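Local coordinates for protein putative oxidoreductase (Mycobacterium avium, PDB 3QHA) that probably oxidises the alcohol group of a small hydroxy acid with NAD(P) as cofactor, as related 3-hydroxyisobutyrate dehydrogenases do, at residues Arg140-Thr145 / Trp164-Ile169; His75-Asp80 / Ala102-Ile107; Pro247-Arg252 / Leu287-Lys292; Leu16-Ile21 / Thr32-Trp37; Gln83-Val88 / Val113-Asp118. All coordinates share one frame; numbering follows the deposited sequence.

Contact 1: residues Arg140-Thr145 / Trp164-Ile169; sequences RGELAT and WAAVVI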
# COMPACT_ATOMS: atom_id res chain seq x y z
N ARG B 140 12.61 -11.53 -12.21
CA ARG B 140 12.80 -10.45 -13.20
C ARG B 140 14.00 -9.54 -12.91
O ARG B 140 14.34 -8.69 -13.74
CB ARG B 140 11.54 -9.59 -13.28
CG ARG B 140 10.31 -10.29 -13.84
CD ARG B 140 9.23 -9.29 -14.24
NE ARG B 140 8.88 -8.40 -13.13
CZ ARG B 140 7.83 -8.55 -12.32
NH1 ARG B 140 6.97 -9.55 -12.47
NH2 ARG B 140 7.64 -7.66 -11.35
N GLY B 141 14.63 -9.72 -11.76
CA GLY B 141 15.73 -8.85 -11.34
C GLY B 141 15.26 -7.46 -10.94
O GLY B 141 15.97 -6.48 -11.17
N GLU B 142 14.08 -7.39 -10.34
CA GLU B 142 13.46 -6.11 -9.95
C GLU B 142 13.28 -5.96 -8.44
O GLU B 142 12.53 -5.09 -7.99
CB GLU B 142 12.12 -5.93 -10.68
CG GLU B 142 12.29 -5.32 -12.07
CD GLU B 142 11.05 -5.45 -12.94
OE1 GLU B 142 9.93 -5.59 -12.39
OE2 GLU B 142 11.19 -5.40 -14.18
N LEU B 143 13.98 -6.78 -7.66
CA LEU B 143 13.89 -6.69 -6.20
C LEU B 143 14.38 -5.36 -5.65
O LEU B 143 15.12 -4.63 -6.31
CB LEU B 143 14.69 -7.82 -5.53
CG LEU B 143 14.03 -9.20 -5.48
CD1 LEU B 143 14.94 -10.19 -4.78
CD2 LEU B 143 12.66 -9.15 -4.80
N ALA B 144 13.93 -5.05 -4.44
CA ALA B 144 14.58 -4.06 -3.61
C ALA B 144 15.45 -4.83 -2.63
O ALA B 144 15.07 -5.91 -2.17
CB ALA B 144 13.56 -3.23 -2.86
N THR B 145 16.64 -4.30 -2.33
CA THR B 145 17.48 -4.86 -1.28
C THR B 145 18.08 -3.75 -0.43
O THR B 145 18.46 -2.70 -0.94
CB THR B 145 18.59 -5.78 -1.84
OG1 THR B 145 19.28 -6.40 -0.75
CG2 THR B 145 19.58 -4.99 -2.70
N TRP B 164 20.18 -8.17 -10.19
CA TRP B 164 18.96 -8.82 -9.70
C TRP B 164 18.08 -7.92 -8.82
O TRP B 164 16.98 -8.31 -8.43
CB TRP B 164 19.30 -10.11 -8.94
CG TRP B 164 20.28 -9.94 -7.81
CD1 TRP B 164 21.63 -10.17 -7.86
CD2 TRP B 164 19.99 -9.52 -6.47
NE1 TRP B 164 22.19 -9.91 -6.63
CE2 TRP B 164 21.21 -9.51 -5.76
CE3 TRP B 164 18.82 -9.14 -5.81
CZ2 TRP B 164 21.29 -9.14 -4.42
CZ3 TRP B 164 18.90 -8.78 -4.47
CH2 TRP B 164 20.13 -8.78 -3.79
N ALA B 165 18.57 -6.73 -8.50
CA ALA B 165 17.82 -5.76 -7.71
C ALA B 165 17.75 -4.43 -8.44
O ALA B 165 18.79 -3.84 -8.76
CB ALA B 165 18.46 -5.58 -6.35
N ALA B 166 16.53 -3.95 -8.69
CA ALA B 166 16.31 -2.64 -9.31
C ALA B 166 16.53 -1.50 -8.32
O ALA B 166 16.78 -0.36 -8.72
CB ALA B 166 14.91 -2.57 -9.90
N VAL B 167 16.40 -1.79 -7.02
CA VAL B 167 16.63 -0.81 -5.96
C VAL B 167 17.61 -1.36 -4.94
O VAL B 167 17.30 -2.31 -4.21
CB VAL B 167 15.31 -0.43 -5.26
CG1 VAL B 167 15.59 0.34 -3.97
CG2 VAL B 167 14.43 0.40 -6.19
N VAL B 168 18.80 -0.77 -4.88
CA VAL B 168 19.85 -1.19 -3.96
C VAL B 168 20.18 -0.05 -3.00
O VAL B 168 20.77 0.95 -3.40
CB VAL B 168 21.13 -1.62 -4.71
CG1 VAL B 168 22.21 -2.04 -3.72
CG2 VAL B 168 20.82 -2.76 -5.68
N ILE B 169 19.78 -0.22 -1.74
CA ILE B 169 20.04 0.77 -0.71
C ILE B 169 21.24 0.35 0.13
O ILE B 169 21.31 -0.80 0.59
CB ILE B 169 18.83 0.93 0.25
CG1 ILE B 169 17.55 1.27 -0.52
CG2 ILE B 169 19.12 2.01 1.29
CD1 ILE B 169 17.62 2.55 -1.35
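A chi1 of 55° sets CG of Trp-164 between its own backbone N and carbonyl carbon, while in Thr-145 OG1 lies anti to the backbone N (chi1 -174°) and CG2 takes the position in between. The two side chains cross at about a right angle, CH2 of Trp-164 lying 3.9 Å from CB of Thr-145, and CD1 of Leu-143 meets CE3 of the same indole at 4.1 Å. The threonine methyl points elsewhere: CG2 of Thr-145 touches CB of Ala-165 and CG2 of Val-168, both on the same face of the sheet. Its hydroxyl is bonded to Pro-130 O on the adjoining strand. The segments lie on the parallel strands 143-148 and 165-172, joined by a beta-alpha-beta crossover through helix 151-164, and their pairing is interrupted by a beta bulge between Leu-143 and Ala-144. There the carbonyl of Leu-143 faces two successive amides: Val-167 N bonds to Leu-143 O at 3.2 Å, and Ala-166 N makes a weak, strongly bent bond to it. Regular pairing follows, with Thr-145 N to Val-167 O at 2.8 Å and Ile-169 N to Thr-145 O at 2.9 Å. On the other face CB of Ala-144 meets CB of Val-167, where Thr-219 and His-218 of the second subunit pack against them.

Contact 2: residues His75-Asp80 / Ala102-Ile107; sequences HITVLD and AIHSTI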
# COMPACT_ATOMS: atom_id res chain seq x y z
N HIS B 75 25.68 -15.92 -1.84
CA HIS B 75 24.37 -15.51 -1.36
C HIS B 75 23.74 -16.61 -0.52
O HIS B 75 23.79 -17.79 -0.88
CB HIS B 75 23.46 -15.19 -2.55
CG HIS B 75 23.96 -14.08 -3.41
ND1 HIS B 75 23.69 -12.75 -3.15
CD2 HIS B 75 24.70 -14.09 -4.55
CE1 HIS B 75 24.25 -11.99 -4.08
NE2 HIS B 75 24.86 -12.78 -4.94
N ILE B 76 23.13 -16.23 0.61
CA ILE B 76 22.48 -17.19 1.50
C ILE B 76 21.03 -16.79 1.79
O ILE B 76 20.77 -15.70 2.31
CB ILE B 76 23.24 -17.31 2.84
CG1 ILE B 76 24.65 -17.85 2.62
CG2 ILE B 76 22.48 -18.23 3.81
CD1 ILE B 76 25.52 -17.79 3.86
N THR B 77 20.10 -17.68 1.44
CA THR B 77 18.69 -17.52 1.77
C THR B 77 18.17 -18.84 2.32
O THR B 77 17.86 -19.76 1.56
CB THR B 77 17.85 -17.13 0.52
OG1 THR B 77 18.37 -15.92 -0.04
CG2 THR B 77 16.39 -16.93 0.89
N VAL B 78 18.08 -18.93 3.65
CA VAL B 78 17.62 -20.15 4.33
C VAL B 78 16.56 -19.80 5.38
O VAL B 78 16.09 -18.67 5.44
CB VAL B 78 18.81 -20.94 4.94
CG1 VAL B 78 19.70 -21.49 3.83
CG2 VAL B 78 19.62 -20.06 5.89
N LEU B 79 16.17 -20.78 6.20
CA LEU B 79 14.96 -20.66 7.03
C LEU B 79 15.04 -19.63 8.15
O LEU B 79 14.11 -18.84 8.33
CB LEU B 79 14.60 -22.03 7.62
N ASP B 80 16.13 -19.65 8.92
CA ASP B 80 16.22 -18.89 10.17
C ASP B 80 17.67 -18.60 10.58
O ASP B 80 18.61 -19.03 9.90
CB ASP B 80 15.49 -19.66 11.29
CG ASP B 80 16.01 -21.09 11.48
OD1 ASP B 80 17.21 -21.34 11.26
OD2 ASP B 80 15.21 -21.96 11.88
N ALA B 102 26.65 -12.66 1.44
CA ALA B 102 25.45 -11.83 1.53
C ALA B 102 24.27 -12.65 2.07
O ALA B 102 23.87 -13.63 1.46
CB ALA B 102 25.10 -11.26 0.16
N ILE B 103 23.72 -12.21 3.20
CA ILE B 103 22.59 -12.90 3.83
C ILE B 103 21.27 -12.19 3.49
O ILE B 103 21.10 -11.01 3.80
CB ILE B 103 22.75 -12.96 5.36
CG1 ILE B 103 24.11 -13.57 5.73
CG2 ILE B 103 21.63 -13.78 5.98
CD1 ILE B 103 24.46 -13.42 7.20
N HIS B 104 20.35 -12.92 2.86
CA HIS B 104 19.09 -12.34 2.38
C HIS B 104 17.86 -12.75 3.19
O HIS B 104 16.82 -12.10 3.10
CB HIS B 104 18.86 -12.73 0.92
CG HIS B 104 19.99 -12.36 0.01
ND1 HIS B 104 20.33 -11.05 -0.24
CD2 HIS B 104 20.84 -13.12 -0.71
CE1 HIS B 104 21.35 -11.02 -1.08
NE2 HIS B 104 21.68 -12.26 -1.38
N SER B 105 17.96 -13.83 3.97
CA SER B 105 16.82 -14.31 4.75
C SER B 105 16.81 -13.67 6.14
O SER B 105 17.74 -12.97 6.52
CB SER B 105 16.85 -15.83 4.86
OG SER B 105 18.10 -16.28 5.33
N THR B 106 15.74 -13.92 6.88
CA THR B 106 15.52 -13.27 8.16
C THR B 106 16.58 -13.64 9.20
O THR B 106 16.85 -14.81 9.44
CB THR B 106 14.12 -13.57 8.72
OG1 THR B 106 13.13 -13.17 7.77
CG2 THR B 106 13.89 -12.82 10.03
N ILE B 107 17.18 -12.60 9.78
CA ILE B 107 18.09 -12.74 10.91
C ILE B 107 17.81 -11.60 11.90
O ILE B 107 17.18 -10.60 11.55
CB ILE B 107 19.58 -12.70 10.46
CG1 ILE B 107 19.91 -11.41 9.70
CG2 ILE B 107 19.90 -13.92 9.61
CD1 ILE B 107 21.30 -11.38 9.09
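Ala-102 pairs with His-75 in parallel register, and its carbonyl takes the amide of the next residue across, Ile-76 N to Ala-102 O at 2.8 Å, while CB of Ala-102 lies obliquely beside the imidazole of His-75. Ile-103 stands opposite Ile-76, both side chains on the other face of the sheet. At His-104 the regular strand has ended, yet its amide still bonds to Ile-76 O at 2.9 Å. The side chain of His-104 then comes back toward the partner: CG lies anti to the carbonyl carbon (chi1 -55°), and the ring meets that of His-75 rim to rim, with the planes only 18° apart. NE2 of His-104 and ND1 of His-75 form a short hydrogen bond of 2.7 Å, which approaches each ring at its edge. The other nitrogen of His-104 bonds to Ala-129 O, so both ring nitrogens have partners, which is consistent with the modelled orientation of the imidazole. OG1 of Thr-77, hydrogen-bonded to Tyr-20 OH, lies 3.4 Å from CB of His-104. Next comes Ser-105, whose OG accepts the amide of Val-78 at 3.1 Å, a side-chain link that continues the pairing where backbone bonds have stopped. Thr-106, near Asp-80, packs on Leu-261 of the second subunit. In this Rossmann-type sheet strand 73-76 lies between strands 18-21 and 100-103; helix 81-92 packs on the isoleucine face, and Trp-164, at the end of helix 151-164, brings its indole against both histidines.

Contact 3: residues Pro247-Arg252 / Leu287-Lys292; sequences PFLHTR and LGVPHK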
# COMPACT_ATOMS: atom_id res chain seq x y z
N PRO B 247 -0.20 20.37 2.14
CA PRO B 247 -0.64 19.04 1.75
C PRO B 247 -0.88 18.08 2.93
O PRO B 247 -1.89 17.38 2.94
CB PRO B 247 0.50 18.53 0.87
CG PRO B 247 1.11 19.75 0.32
CD PRO B 247 1.00 20.79 1.39
N PHE B 248 0.02 18.07 3.91
CA PHE B 248 -0.13 17.18 5.07
C PHE B 248 -1.27 17.62 5.99
O PHE B 248 -1.97 16.78 6.57
CB PHE B 248 1.19 17.06 5.84
CG PHE B 248 2.07 15.93 5.35
CD1 PHE B 248 2.21 15.67 3.99
CD2 PHE B 248 2.75 15.12 6.26
CE1 PHE B 248 3.01 14.63 3.55
CE2 PHE B 248 3.55 14.08 5.82
CZ PHE B 248 3.69 13.83 4.46
N LEU B 249 -1.46 18.93 6.11
CA LEU B 249 -2.57 19.48 6.87
C LEU B 249 -3.89 19.05 6.24
O LEU B 249 -4.80 18.61 6.94
CB LEU B 249 -2.46 21.01 6.92
CG LEU B 249 -3.23 21.70 8.05
CD1 LEU B 249 -2.67 21.27 9.39
CD2 LEU B 249 -3.15 23.21 7.88
N HIS B 250 -3.98 19.17 4.92
CA HIS B 250 -5.13 18.68 4.15
C HIS B 250 -5.34 17.18 4.38
O HIS B 250 -6.47 16.73 4.60
CB HIS B 250 -4.91 19.01 2.66
CG HIS B 250 -6.02 18.56 1.75
ND1 HIS B 250 -7.29 19.09 1.79
CD2 HIS B 250 -6.02 17.67 0.73
CE1 HIS B 250 -8.03 18.52 0.86
NE2 HIS B 250 -7.28 17.66 0.20
N THR B 251 -4.25 16.41 4.36
CA THR B 251 -4.31 14.97 4.64
C THR B 251 -4.78 14.66 6.07
O THR B 251 -5.53 13.71 6.30
CB THR B 251 -2.95 14.29 4.37
OG1 THR B 251 -2.63 14.38 2.98
CG2 THR B 251 -2.98 12.81 4.78
N ARG B 252 -4.33 15.47 7.04
CA ARG B 252 -4.81 15.34 8.42
C ARG B 252 -6.32 15.57 8.51
O ARG B 252 -7.02 14.84 9.20
CB ARG B 252 -4.10 16.34 9.34
CG ARG B 252 -4.51 16.23 10.80
CD ARG B 252 -3.95 17.37 11.61
NE ARG B 252 -4.74 18.59 11.46
CZ ARG B 252 -4.47 19.74 12.07
NH1 ARG B 252 -3.43 19.84 12.89
NH2 ARG B 252 -5.26 20.80 11.88
N LEU B 287 2.04 12.62 11.30
CA LEU B 287 2.26 13.46 10.11
C LEU B 287 3.12 14.71 10.36
O LEU B 287 3.48 15.41 9.41
CB LEU B 287 0.92 13.89 9.51
CG LEU B 287 0.04 12.80 8.91
CD1 LEU B 287 -1.34 13.35 8.60
CD2 LEU B 287 0.67 12.21 7.65
N GLY B 288 3.43 15.00 11.62
CA GLY B 288 4.18 16.20 11.96
C GLY B 288 3.36 17.48 11.86
O GLY B 288 3.92 18.57 11.74
N VAL B 289 2.04 17.34 11.90
CA VAL B 289 1.12 18.48 11.99
C VAL B 289 0.14 18.24 13.14
O VAL B 289 -1.06 18.08 12.91
CB VAL B 289 0.37 18.74 10.66
CG1 VAL B 289 1.31 19.37 9.64
CG2 VAL B 289 -0.25 17.46 10.12
N PRO B 290 0.65 18.21 14.38
CA PRO B 290 -0.21 18.01 15.55
C PRO B 290 -1.15 19.19 15.77
O PRO B 290 -0.93 20.28 15.23
CB PRO B 290 0.79 17.91 16.70
CG PRO B 290 1.97 18.70 16.25
CD PRO B 290 2.06 18.44 14.78
N HIS B 291 -2.19 18.97 16.57
CA HIS B 291 -3.13 20.04 16.92
C HIS B 291 -2.54 20.92 18.02
O HIS B 291 -1.80 20.44 18.88
CB HIS B 291 -4.47 19.45 17.35
CG HIS B 291 -5.19 18.74 16.25
ND1 HIS B 291 -6.01 19.39 15.36
CD2 HIS B 291 -5.20 17.43 15.89
CE1 HIS B 291 -6.51 18.51 14.50
NE2 HIS B 291 -6.03 17.32 14.80
N LYS B 292 -2.89 22.20 17.97
CA LYS B 292 -2.32 23.21 18.88
C LYS B 292 -3.21 23.46 20.09
O LYS B 292 -4.38 23.06 20.11
CB LYS B 292 -2.09 24.52 18.13
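Phe-248 and Leu-287 mark one end of the contact, their CA atoms 6.7 Å apart, and Leu-249 and Val-289 follow at a similar spacing. The first segment is regular helix; the second leaves helix 274-286 through a Schellman motif at Gly-288, whose positive phi turns the chain so that Val-289 faces the helix and the tail runs on past Arg-252. At the near end the Phe-248 ring offers its edge to the carbonyl of Leu-287, CD2 lying 3.2 Å from Leu-287 O, while CD2 of Leu-287 stands out of the ring plane, 3.8 Å from CD2 of Phe-248. Val-289 sits against the helix itself, with CB meeting CD1 of Leu-249 at 4.2 Å and CG2 lying alongside CD of Arg-252. The arginine chain bends at chi3 (80°), which turns NE out of the extended line of the first three carbons. Its guanidinium is then layered between two groups: CD1 of Leu-249 lies 3.5 Å above the plane on one face, and His-291 stacks nearly flat on the opposite face, planes 17° apart and CE1 of His-291 3.4 Å from CZ of Arg-252. At the edge NH1 of Arg-252 bonds to Val-289 O at 3.0 Å, the donor standing above the carbonyl plane. NE2 of His-291 is hydrogen-bonded to Glu-256, whose carboxylate may partly offset the nearby arginine charge. The stacked Arg-His pair joins the chain after helix 274-286 to helix 245-268, within the all-helical C-terminal domain characteristic of the 3-hydroxyisobutyrate dehydrogenase family.

Contact 4: residues Leu16-Ile21 / Thr32-Trp37; sequences LKLGYI and TRMTEW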
# COMPACT_ATOMS: atom_id res chain seq x y z
N LEU B 16 32.59 -10.98 -10.96
CA LEU B 16 32.54 -11.79 -9.74
C LEU B 16 31.83 -13.13 -9.98
O LEU B 16 30.75 -13.17 -10.57
CB LEU B 16 31.79 -11.05 -8.62
CG LEU B 16 32.41 -9.81 -7.99
CD1 LEU B 16 31.45 -9.24 -6.96
CD2 LEU B 16 33.76 -10.12 -7.35
N LYS B 17 32.45 -14.21 -9.53
CA LYS B 17 31.82 -15.53 -9.56
C LYS B 17 30.83 -15.64 -8.40
O LYS B 17 31.15 -15.29 -7.26
CB LYS B 17 32.88 -16.63 -9.46
N LEU B 18 29.63 -16.12 -8.70
CA LEU B 18 28.53 -16.12 -7.73
C LEU B 18 28.27 -17.49 -7.12
O LEU B 18 28.43 -18.52 -7.77
CB LEU B 18 27.24 -15.62 -8.39
CG LEU B 18 27.25 -14.20 -8.98
CD1 LEU B 18 25.86 -13.86 -9.49
CD2 LEU B 18 27.72 -13.17 -7.96
N GLY B 19 27.85 -17.49 -5.85
CA GLY B 19 27.38 -18.69 -5.17
C GLY B 19 26.02 -18.44 -4.56
O GLY B 19 25.73 -17.32 -4.12
N TYR B 20 25.16 -19.46 -4.55
CA TYR B 20 23.84 -19.34 -3.92
C TYR B 20 23.51 -20.58 -3.09
O TYR B 20 23.51 -21.70 -3.61
CB TYR B 20 22.74 -19.09 -4.96
CG TYR B 20 21.62 -18.24 -4.39
CD1 TYR B 20 21.49 -16.90 -4.73
CD2 TYR B 20 20.71 -18.77 -3.48
CE1 TYR B 20 20.49 -16.11 -4.20
CE2 TYR B 20 19.70 -17.99 -2.94
CZ TYR B 20 19.59 -16.66 -3.30
OH TYR B 20 18.59 -15.89 -2.77
N ILE B 21 23.21 -20.36 -1.81
CA ILE B 21 22.83 -21.44 -0.91
C ILE B 21 21.39 -21.21 -0.45
O ILE B 21 21.07 -20.16 0.12
CB ILE B 21 23.77 -21.51 0.31
CG1 ILE B 21 25.20 -21.81 -0.16
CG2 ILE B 21 23.31 -22.59 1.28
CD1 ILE B 21 26.22 -21.80 0.95
N THR B 32 17.99 -18.11 -10.13
CA THR B 32 17.63 -18.25 -11.54
C THR B 32 17.95 -16.97 -12.33
O THR B 32 18.45 -17.05 -13.45
CB THR B 32 16.14 -18.59 -11.72
OG1 THR B 32 15.84 -19.80 -11.02
CG2 THR B 32 15.79 -18.77 -13.19
N ARG B 33 17.67 -15.81 -11.74
CA ARG B 33 18.03 -14.53 -12.34
C ARG B 33 19.55 -14.43 -12.51
O ARG B 33 20.04 -13.91 -13.51
CB ARG B 33 17.51 -13.37 -11.48
CG ARG B 33 18.05 -11.98 -11.84
CD ARG B 33 17.59 -11.53 -13.22
NE ARG B 33 18.11 -10.20 -13.56
CZ ARG B 33 17.93 -9.61 -14.74
NH1 ARG B 33 17.25 -10.21 -15.71
NH2 ARG B 33 18.44 -8.39 -14.95
N MET B 34 20.29 -14.94 -11.52
CA MET B 34 21.75 -14.91 -11.54
C MET B 34 22.41 -15.81 -12.60
O MET B 34 23.60 -15.66 -12.86
CB MET B 34 22.31 -15.26 -10.17
CG MET B 34 22.01 -14.22 -9.11
SD MET B 34 22.73 -14.66 -7.52
CE MET B 34 21.98 -13.42 -6.46
N THR B 35 21.65 -16.72 -13.22
CA THR B 35 22.20 -17.51 -14.33
C THR B 35 22.49 -16.62 -15.55
O THR B 35 23.24 -17.01 -16.45
CB THR B 35 21.28 -18.67 -14.75
OG1 THR B 35 20.00 -18.17 -15.13
CG2 THR B 35 21.13 -19.68 -13.62
N GLU B 36 21.87 -15.44 -15.58
CA GLU B 36 22.08 -14.47 -16.65
C GLU B 36 23.26 -13.52 -16.39
O GLU B 36 23.69 -12.80 -17.28
CB GLU B 36 20.79 -13.67 -16.88
CG GLU B 36 19.66 -14.51 -17.48
CD GLU B 36 18.27 -13.98 -17.13
OE1 GLU B 36 17.55 -14.66 -16.37
OE2 GLU B 36 17.91 -12.89 -17.62
N TRP B 37 23.78 -13.53 -15.16
CA TRP B 37 24.98 -12.78 -14.79
C TRP B 37 26.18 -13.38 -15.53
O TRP B 37 26.32 -14.60 -15.57
CB TRP B 37 25.19 -12.84 -13.28
CG TRP B 37 26.46 -12.20 -12.74
CD1 TRP B 37 27.53 -12.85 -12.19
CD2 TRP B 37 26.75 -10.80 -12.65
NE1 TRP B 37 28.48 -11.95 -11.79
CE2 TRP B 37 28.03 -10.68 -12.06
CE3 TRP B 37 26.07 -9.64 -13.02
CZ2 TRP B 37 28.63 -9.45 -11.83
CZ3 TRP B 37 26.67 -8.41 -12.79
CH2 TRP B 37 27.94 -8.32 -12.20
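An indole closing a hydrogen bond onto the backbone just ahead of a strand is the striking feature here: NE1 of Trp-37 donates to the carbonyl of Leu-16 at 2.9 Å. The bond is nearly straight, 161° at the hydrogen, and lies in both the ring plane and the carbonyl plane, which helps to set the rotation of the indole. CG of Trp-37 is anti to the backbone N (chi1 176°), beside the carbonyl carbon. Leu-18 packs against the same indole. Its CD1 presses on the five-membered part of the ring system, 3.3 Å from CD1 of Trp-37, and the two side chains cross at about a right angle. The same methyl of Leu-18 also meets Met-34, with CB, CG and SD of the methionine all within 4 Å of it. Met-34 is extended beyond CG and runs on to Tyr-20, where SD lies 3.8 Å from CD1 of the tyrosine and near the plane of its ring. This is a Met-aromatic contact made at the ring edge; CE of Met-34, also near the ring plane, lies 3.8 Å from CE1 of Tyr-20, and these side chains too cross at about a right angle. At the far end of that ring the tyrosine hydroxyl bonds to Thr-77 OG1. The contact joins strand 18-21, and Leu-16 ahead of it, to the chain around the end of helix 27-33, in the first beta-alpha-beta unit of the Rossmann-type domain: strand 18-21 runs between strands 41-44 and 73-76, Val-41 touches both Leu-18 and Met-34, and Trp-164 from helix 151-164 packs on Met-34.

Contact 5: residues Gln83-Val88 / Val113-Asp118; sequences QVREVV and VELARD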
# COMPACT_ATOMS: atom_id res chain seq x y z
N GLN B 83 20.22 -21.61 11.09
CA GLN B 83 20.71 -22.16 9.82
C GLN B 83 21.68 -21.22 9.11
O GLN B 83 22.64 -21.69 8.49
CB GLN B 83 19.54 -22.52 8.90
CG GLN B 83 18.90 -23.87 9.21
CD GLN B 83 17.65 -24.15 8.40
OE1 GLN B 83 17.58 -23.83 7.21
NE2 GLN B 83 16.65 -24.75 9.03
N VAL B 84 21.46 -19.91 9.20
CA VAL B 84 22.39 -18.94 8.64
C VAL B 84 23.76 -19.07 9.32
O VAL B 84 24.78 -19.18 8.64
CB VAL B 84 21.89 -17.48 8.77
CG1 VAL B 84 23.00 -16.49 8.41
CG2 VAL B 84 20.67 -17.25 7.89
N ARG B 85 23.75 -19.09 10.65
CA ARG B 85 24.98 -19.27 11.43
C ARG B 85 25.75 -20.53 11.02
O ARG B 85 26.97 -20.50 10.91
CB ARG B 85 24.67 -19.30 12.93
CG ARG B 85 24.37 -17.93 13.50
CD ARG B 85 23.73 -17.99 14.88
NE ARG B 85 23.28 -16.67 15.32
CZ ARG B 85 24.07 -15.74 15.87
NH1 ARG B 85 25.36 -15.96 16.07
NH2 ARG B 85 23.55 -14.57 16.22
N GLU B 86 25.03 -21.63 10.77
CA GLU B 86 25.67 -22.89 10.39
C GLU B 86 26.31 -22.85 9.00
O GLU B 86 27.45 -23.28 8.84
CB GLU B 86 24.69 -24.06 10.47
CG GLU B 86 25.35 -25.40 10.14
CD GLU B 86 24.60 -26.58 10.72
OE1 GLU B 86 25.21 -27.37 11.47
OE2 GLU B 86 23.39 -26.71 10.43
N VAL B 87 25.58 -22.36 8.01
CA VAL B 87 26.09 -22.30 6.64
C VAL B 87 27.35 -21.43 6.56
O VAL B 87 28.34 -21.84 5.97
CB VAL B 87 25.02 -21.78 5.64
CG1 VAL B 87 25.64 -21.51 4.27
CG2 VAL B 87 23.87 -22.77 5.53
N VAL B 88 27.32 -20.25 7.18
CA VAL B 88 28.48 -19.36 7.16
C VAL B 88 29.64 -19.98 7.93
O VAL B 88 30.80 -19.85 7.53
CB VAL B 88 28.18 -17.93 7.71
CG1 VAL B 88 26.86 -17.40 7.15
CG2 VAL B 88 28.18 -17.91 9.23
N VAL B 113 26.13 -8.45 12.79
CA VAL B 113 27.29 -7.88 13.47
C VAL B 113 28.23 -8.96 14.02
O VAL B 113 29.44 -8.88 13.85
CB VAL B 113 26.86 -6.95 14.63
CG1 VAL B 113 28.08 -6.45 15.41
CG2 VAL B 113 26.04 -5.77 14.11
N GLU B 114 27.65 -9.97 14.66
CA GLU B 114 28.42 -11.07 15.26
C GLU B 114 29.26 -11.83 14.24
O GLU B 114 30.46 -12.02 14.43
CB GLU B 114 27.51 -12.06 15.97
CG GLU B 114 27.05 -11.62 17.34
CD GLU B 114 26.26 -12.70 18.06
OE1 GLU B 114 25.10 -12.43 18.44
OE2 GLU B 114 26.79 -13.82 18.23
N LEU B 115 28.61 -12.27 13.17
CA LEU B 115 29.30 -13.03 12.12
C LEU B 115 30.37 -12.17 11.45
O LEU B 115 31.42 -12.68 11.07
CB LEU B 115 28.30 -13.57 11.10
CG LEU B 115 27.28 -14.59 11.64
CD1 LEU B 115 26.21 -14.88 10.59
CD2 LEU B 115 27.97 -15.88 12.07
N ALA B 116 30.09 -10.87 11.30
CA ALA B 116 31.09 -9.93 10.77
C ALA B 116 32.34 -9.91 11.64
O ALA B 116 33.46 -9.98 11.13
CB ALA B 116 30.49 -8.54 10.66
N ARG B 117 32.15 -9.83 12.96
CA ARG B 117 33.26 -9.86 13.91
C ARG B 117 33.94 -11.23 13.95
O ARG B 117 35.17 -11.32 14.00
CB ARG B 117 32.78 -9.48 15.32
N ASP B 118 33.13 -12.29 13.94
CA ASP B 118 33.65 -13.67 13.88
C ASP B 118 34.61 -13.89 12.71
O ASP B 118 35.65 -14.53 12.87
CB ASP B 118 32.49 -14.68 13.72
CG ASP B 118 31.78 -14.98 15.03
OD1 ASP B 118 30.93 -15.90 15.02
OD2 ASP B 118 32.06 -14.33 16.05
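Leu-115 reaches across to Val-84 and Val-88 from a helix that runs nearly parallel to theirs, the axes 15° apart in direction; helices 81-92 and 109-119 pack beside each other on one face of the Rossmann-type sheet. The apolar part of the contact is carried by that leucine. CD1 of Leu-115 touches CG1 of Val-84 at 4.2 Å, and its other methyl, CD2, lies by CG of Arg-85. The segment axes come no nearer than 11.5 Å, and the long side chains do the bridging, with Ile-103 of the sheet lying beneath and touching both Val-84 and Leu-115. The polar part is a salt bridge at the outer side, between Arg-85 and Glu-114. Arg-85 is extended from CG to NE, and Glu-114 beyond CG, so that the charged groups meet between the helices. Two weak bonds join them, NH1 of Arg-85 to OE2 of Glu-114 at 3.4 Å and NH2 of Arg-85 to OE1 of Glu-114 at 3.5 Å, with the guanidinium and carboxylate planes turned 52° apart. NH2 also has a weak bond to Thr-111 OG1. Of the apolar contacts the tightest is CG2 of Val-88 against CD2 of Leu-115, at 3.5 Å.

How the contacts relate
Four of the five contacts belong to the N-terminal Rossmann-type domain, and three of these reach its one mixed sheet. In chain order contact 4 comes first; contacts 2 and 5 then alternate their segments, contact 1 follows, and contact 3 comes last. Contacts 1, 2 and 4 have centres about 14 to 16 Å apart and meet where Trp-164, Met-34 and the two histidines pack together. Contact 5 lies about 11 Å from contact 2, its valines packed on the isoleucines of that strand pair. Contact 3 stands apart in the helical C-terminal domain, 33 Å or more from the other centres, yet like contacts 1 and 2 it touches the second subunit, so both domains contribute to the dimer.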